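PDB 7ADK: lipoprotein from Mycoplasma mycoides subsp. capri, which probably acts as a surface-associated protease of the PA clan, most likely cleaving host immunoglobulins captured by its partner protein. Local coordinates for residues B[513-518]-B[817-822]; B[805-810]-B[853-858]. All blocks are in the same frame, centred on the assembly; numbering follows the deposited sequence.

Contact 1: residues B[513-518]-B[817-822]; sequences INENSS and DQQKEK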
loop_
_atom_site.group_PDB
_atom_site.type_symbol
_atom_site.label_atom_id
_atom_site.label_comp_id
_atom_site.label_asym_id
_atom_site.label_seq_id
_atom_site.Cartn_x
_atom_site.Cartn_y
_atom_site.Cartn_z
ATOM N N ILE B 513 -36.173 22.201 8.124
ATOM C CA ILE B 513 -36.496 23.563 8.592
ATOM C C ILE B 513 -37.918 24.013 8.194
ATOM O O ILE B 513 -38.415 25.010 8.713
ATOM C CB ILE B 513 -35.411 24.536 8.060
ATOM C CG1 ILE B 513 -34.011 24.211 8.601
ATOM C CG2 ILE B 513 -35.685 26.015 8.345
ATOM C CD1 ILE B 513 -33.851 24.192 10.119
ATOM N N ASN B 514 -38.590 23.309 7.273
ATOM C CA ASN B 514 -39.753 23.800 6.515
ATOM C C ASN B 514 -41.109 23.864 7.269
ATOM O O ASN B 514 -42.156 23.468 6.752
ATOM C CB ASN B 514 -39.801 23.075 5.158
ATOM C CG ASN B 514 -40.521 23.834 4.049
ATOM O OD1 ASN B 514 -41.025 24.931 4.230
ATOM N ND2 ASN B 514 -40.569 23.299 2.854
ATOM N N GLU B 515 -41.090 24.378 8.501
ATOM C CA GLU B 515 -42.235 25.057 9.107
ATOM C C GLU B 515 -42.264 26.495 8.556
ATOM O O GLU B 515 -41.243 27.011 8.143
ATOM C CB GLU B 515 -42.156 25.024 10.645
ATOM C CG GLU B 515 -43.348 25.727 11.315
ATOM C CD GLU B 515 -43.490 25.488 12.822
ATOM O OE1 GLU B 515 -42.485 25.518 13.561
ATOM O OE2 GLU B 515 -44.637 25.325 13.299
ATOM N N ASN B 516 -43.407 27.158 8.532
ATOM C CA ASN B 516 -43.585 28.497 7.988
ATOM C C ASN B 516 -42.622 29.536 8.599
ATOM O O ASN B 516 -42.314 29.490 9.781
ATOM C CB ASN B 516 -45.049 28.925 8.126
ATOM C CG ASN B 516 -46.032 27.905 7.610
ATOM O OD1 ASN B 516 -46.585 27.121 8.345
ATOM N ND2 ASN B 516 -46.268 27.853 6.347
ATOM N N SER B 517 -42.191 30.515 7.794
ATOM C CA SER B 517 -41.293 31.654 8.103
ATOM C C SER B 517 -39.817 31.332 8.388
ATOM O O SER B 517 -38.949 32.123 8.022
ATOM C CB SER B 517 -41.891 32.569 9.180
ATOM O OG SER B 517 -41.727 32.024 10.474
ATOM N N SER B 518 -39.487 30.170 8.947
ATOM C CA SER B 518 -38.100 29.704 9.109
ATOM C C SER B 518 -37.275 29.355 7.840
ATOM O O SER B 518 -36.049 29.312 7.988
ATOM C CB SER B 518 -38.091 28.512 10.061
ATOM O OG SER B 518 -38.503 28.896 11.345
ATOM N N ASP B 817 -36.112 26.564 14.837
ATOM C CA ASP B 817 -36.402 26.602 13.395
ATOM C C ASP B 817 -36.721 25.223 12.782
ATOM O O ASP B 817 -36.974 25.124 11.594
ATOM C CB ASP B 817 -35.246 27.313 12.685
ATOM C CG ASP B 817 -35.182 28.785 13.090
ATOM O OD1 ASP B 817 -36.086 29.547 12.681
ATOM O OD2 ASP B 817 -34.243 29.180 13.810
ATOM N N GLN B 818 -36.714 24.147 13.567
ATOM C CA GLN B 818 -36.844 22.771 13.081
ATOM C C GLN B 818 -38.325 22.354 12.935
ATOM O O GLN B 818 -39.174 22.732 13.743
ATOM C CB GLN B 818 -35.965 21.887 13.985
ATOM C CG GLN B 818 -35.762 20.428 13.569
ATOM C CD GLN B 818 -36.856 19.483 14.050
ATOM O OE1 GLN B 818 -37.705 19.805 14.863
ATOM N NE2 GLN B 818 -36.887 18.272 13.578
ATOM N N GLN B 819 -38.644 21.581 11.891
ATOM C CA GLN B 819 -39.996 21.234 11.403
ATOM C C GLN B 819 -40.850 20.365 12.362
ATOM O O GLN B 819 -42.004 20.062 12.076
ATOM C CB GLN B 819 -39.792 20.621 10.004
ATOM C CG GLN B 819 -40.931 19.908 9.257
ATOM C CD GLN B 819 -42.189 20.708 8.957
ATOM O OE1 GLN B 819 -42.482 21.732 9.540
ATOM N NE2 GLN B 819 -43.003 20.259 8.039
ATOM N N LYS B 820 -40.324 19.968 13.519
ATOM C CA LYS B 820 -41.019 19.214 14.572
ATOM C C LYS B 820 -41.587 17.848 14.141
ATOM O O LYS B 820 -42.554 17.357 14.722
ATOM C CB LYS B 820 -42.050 20.120 15.248
ATOM N N GLU B 821 -41.001 17.246 13.102
ATOM C CA GLU B 821 -41.334 15.917 12.567
ATOM C C GLU B 821 -40.173 15.314 11.734
ATOM O O GLU B 821 -40.367 14.455 10.880
ATOM C CB GLU B 821 -42.663 15.999 11.789
ATOM C CG GLU B 821 -43.519 14.745 11.956
ATOM C CD GLU B 821 -44.078 14.596 13.371
ATOM O OE1 GLU B 821 -45.128 15.178 13.686
ATOM O OE2 GLU B 821 -43.483 13.862 14.169
ATOM N N LYS B 822 -38.953 15.813 11.963
ATOM C CA LYS B 822 -37.778 15.731 11.082
ATOM C C LYS B 822 -36.478 15.614 11.903
ATOM O O LYS B 822 -35.547 16.402 11.749
ATOM C CB LYS B 822 -37.771 16.938 10.123
ATOM C CG LYS B 822 -38.757 16.885 8.945
ATOM C CD LYS B 822 -38.334 15.927 7.831
ATOM C CE LYS B 822 -39.191 16.090 6.587
ATOM N NZ LYS B 822 -38.666 15.377 5.410
#

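Contact 2: residues B[805-810]-B[853-858]; sequences LGQYDL and FKFNNG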
loop_
_atom_site.group_PDB
_atom_site.type_symbol
_atom_site.label_atom_id
_atom_site.label_comp_id
_atom_site.label_asym_id
_atom_site.label_seq_id
_atom_site.Cartn_x
_atom_site.Cartn_y
_atom_site.Cartn_z
ATOM N N LEU B 805 -28.968 31.357 10.321
ATOM C CA LEU B 805 -28.401 29.999 10.208
ATOM C C LEU B 805 -29.415 28.914 10.616
ATOM O O LEU B 805 -29.360 27.798 10.113
ATOM C CB LEU B 805 -27.079 29.903 10.998
ATOM C CG LEU B 805 -26.546 28.478 11.282
ATOM C CD1 LEU B 805 -26.169 27.713 10.024
ATOM C CD2 LEU B 805 -25.308 28.539 12.150
ATOM N N GLY B 806 -30.365 29.226 11.492
ATOM C CA GLY B 806 -31.373 28.290 11.977
ATOM C C GLY B 806 -30.884 27.414 13.123
ATOM O O GLY B 806 -29.824 26.795 13.055
ATOM N N GLN B 807 -31.694 27.315 14.174
ATOM C CA GLN B 807 -31.424 26.482 15.342
ATOM C C GLN B 807 -32.184 25.158 15.239
ATOM O O GLN B 807 -33.409 25.131 15.127
ATOM C CB GLN B 807 -31.818 27.270 16.591
ATOM C CG GLN B 807 -31.580 26.491 17.884
ATOM C CD GLN B 807 -32.348 27.102 19.026
ATOM O OE1 GLN B 807 -33.465 26.705 19.302
ATOM N NE2 GLN B 807 -31.823 28.096 19.694
ATOM N N TYR B 808 -31.456 24.050 15.299
ATOM C CA TYR B 808 -31.991 22.724 15.055
ATOM C C TYR B 808 -31.162 21.636 15.737
ATOM O O TYR B 808 -29.965 21.782 15.950
ATOM C CB TYR B 808 -32.103 22.487 13.536
ATOM C CG TYR B 808 -30.809 22.331 12.762
ATOM C CD1 TYR B 808 -30.228 23.424 12.101
ATOM C CD2 TYR B 808 -30.211 21.065 12.662
ATOM C CE1 TYR B 808 -29.039 23.260 11.376
ATOM C CE2 TYR B 808 -29.019 20.900 11.952
ATOM C CZ TYR B 808 -28.419 21.998 11.320
ATOM O OH TYR B 808 -27.228 21.858 10.688
ATOM N N ASP B 809 -31.788 20.503 16.016
ATOM C CA ASP B 809 -31.111 19.255 16.339
ATOM C C ASP B 809 -31.793 18.127 15.568
ATOM O O ASP B 809 -32.985 17.888 15.749
ATOM C CB ASP B 809 -31.120 19.068 17.856
ATOM C CG ASP B 809 -30.307 17.870 18.338
ATOM O OD1 ASP B 809 -30.250 16.849 17.621
ATOM O OD2 ASP B 809 -29.753 17.969 19.453
ATOM N N LEU B 810 -31.074 17.470 14.662
ATOM C CA LEU B 810 -31.630 16.423 13.802
ATOM C C LEU B 810 -31.504 14.998 14.374
ATOM O O LEU B 810 -31.955 14.049 13.745
ATOM C CB LEU B 810 -31.262 16.633 12.316
ATOM C CG LEU B 810 -29.816 16.942 11.932
ATOM C CD1 LEU B 810 -28.937 15.750 12.225
ATOM C CD2 LEU B 810 -29.726 17.305 10.465
ATOM N N PHE B 853 -30.079 18.673 26.030
ATOM C CA PHE B 853 -30.392 18.874 24.610
ATOM C C PHE B 853 -31.560 19.824 24.327
ATOM O O PHE B 853 -31.877 20.064 23.158
ATOM C CB PHE B 853 -30.559 17.517 23.928
ATOM C CG PHE B 853 -29.267 16.742 23.805
ATOM C CD1 PHE B 853 -28.375 17.009 22.756
ATOM C CD2 PHE B 853 -28.937 15.770 24.751
ATOM C CE1 PHE B 853 -27.184 16.283 22.641
ATOM C CE2 PHE B 853 -27.752 15.034 24.637
ATOM C CZ PHE B 853 -26.880 15.287 23.575
ATOM N N LYS B 854 -32.179 20.420 25.349
ATOM C CA LYS B 854 -33.123 21.535 25.177
ATOM C C LYS B 854 -32.407 22.799 24.676
ATOM O O LYS B 854 -31.185 22.862 24.657
ATOM C CB LYS B 854 -33.872 21.810 26.483
ATOM C CG LYS B 854 -34.810 20.670 26.891
ATOM C CD LYS B 854 -35.490 21.021 28.219
ATOM C CE LYS B 854 -36.259 19.847 28.828
ATOM N NZ LYS B 854 -37.500 19.543 28.155
ATOM N N PHE B 855 -33.159 23.805 24.256
ATOM C CA PHE B 855 -32.657 25.100 23.792
ATOM C C PHE B 855 -33.302 26.259 24.564
ATOM O O PHE B 855 -34.436 26.147 25.030
ATOM C CB PHE B 855 -32.948 25.278 22.303
ATOM C CG PHE B 855 -32.196 24.408 21.328
ATOM C CD1 PHE B 855 -30.911 24.774 20.899
ATOM C CD2 PHE B 855 -32.818 23.285 20.767
ATOM C CE1 PHE B 855 -30.258 24.025 19.912
ATOM C CE2 PHE B 855 -32.167 22.539 19.780
ATOM C CZ PHE B 855 -30.891 22.914 19.351
ATOM N N ASN B 856 -32.599 27.397 24.620
ATOM C CA ASN B 856 -33.024 28.713 25.125
ATOM C C ASN B 856 -33.359 28.802 26.626
ATOM O O ASN B 856 -32.857 29.715 27.285
ATOM C CB ASN B 856 -34.140 29.299 24.232
ATOM C CG ASN B 856 -33.676 29.602 22.821
ATOM O OD1 ASN B 856 -33.968 28.905 21.860
ATOM N ND2 ASN B 856 -32.893 30.639 22.652
ATOM N N ASN B 857 -34.151 27.889 27.201
ATOM C CA ASN B 857 -34.324 27.816 28.657
ATOM C C ASN B 857 -33.077 27.213 29.327
ATOM O O ASN B 857 -32.652 27.688 30.376
ATOM C CB ASN B 857 -35.642 27.105 29.024
ATOM C CG ASN B 857 -35.663 25.587 28.874
ATOM O OD1 ASN B 857 -35.039 24.991 28.014
ATOM N ND2 ASN B 857 -36.398 24.909 29.719
ATOM N N GLY B 858 -32.435 26.239 28.673
ATOM C CA GLY B 858 -31.048 25.849 28.910
ATOM C C GLY B 858 -30.124 26.476 27.869
ATOM O O GLY B 858 -30.161 26.104 26.704
#

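Contact 1: residues B[513-518]-B[817-822]
A loop-to-loop contact joins residues 513-518, in the connection between strands 503-507 and 535-537, to residues 817-822, which run from strand 807-809 toward helix 824-831. Neither segment is a regular strand or helix; the first makes an inverse gamma turn centred on N514, in which E515 N binds I513 O at 2.8 Å. The sequence family belongs to the PA clan of peptidases, so the contact probably lies among the connections around a chymotrypsin-like core of beta strands. It illustrates how two irregular loops can be joined by one charged side chain, one aliphatic side chain and one long amide.

The polar link is D817 with S518. The hydroxyl of S518 donates to D817 OD1 at 2.8 Å, using the anti lone pair of that oxygen, while OD2 accepts from the backbone N of Q807; the carboxylate is therefore gripped at both ends, which fixes its rotation. Beside it, I513 lies against the backbone carbonyl of D817: its CG2 and CD1 branches each come within 3.6 Å of D817 O, and I513 CA makes a CA-H...O contact to the same oxygen at 3.4 Å.

Q818 turns away toward its own loop, where its OE1 accepts from K820 N and its NE2 donates to E826 OE2. Q819 does the reaching instead. Its CG is anti to the backbone N (chi1 169°), and the bend at chi2 (59°) lays the amide along the gamma turn, with Q819 CD 3.5 Å from N514 O.

Contact 2: residues B[805-810]-B[853-858]
Stacking of an amide on an aromatic ring dominates the meeting of 805-810 with 853-858. The Q807 side chain runs out extended, CG anti to the backbone N (chi1 180°), and reaches out to F855 tip to tip, its amide stacked almost flat over one face of the ring, the planes 6° apart. Q807 CG makes a CH-pi contact 3.8 Å from the F855 ring centroid, offset toward the rim, and OE1 sits 3.3 Å from F855 CG.

A single hydrogen bond crosses beside the stack: Q807 NE2 donates to N856 OD1 at 3.2 Å, with an N-H...O angle of 159°. N856 OD1 lies in the amide plane of Q807, yet the donor stands above the carbonyl plane of N856. Q807 OE1 is taken by K816 N, so both ends of the amide are held.

Strand 807-809 pairs antiparallel with strand 783-792 in the mixed sheet, consistent with one of the two beta barrels of PA-clan peptidases. Strand alternation directs Q807 and D809 to the C-terminal segment and Y808 away from it, with Y808 OH bound to L745 N.

Around the ring edge of F855 lie Y808 O, 3.7 Å from CZ, and D809 CB. R790 forms a salt bridge with D809 OD2 and a cation-pi contact with F855. D809 OD2 also approaches F853 CD1 obliquely at 3.7 Å.

Followed from the N terminus, the chain passes 513-518 first, then 805-810, 817-822 and finally 853-858, so the two contacts cross rather than nest. Contact 1 closes a long excursion of 298 residues that includes much of the strand-rich part of the fold; contact 2 closes one of 42 residues that includes helix 824-831 and brings the C-terminal region back to strand 807-809. Their centres lie about 12 Å apart, and they meet directly: D817 N is 3.1 Å from Q807 O, a probable hydrogen bond, and Q818 packs on Y808. Strand 807-809 thus stands between the loop after strand 503-507 and the C-terminal segment.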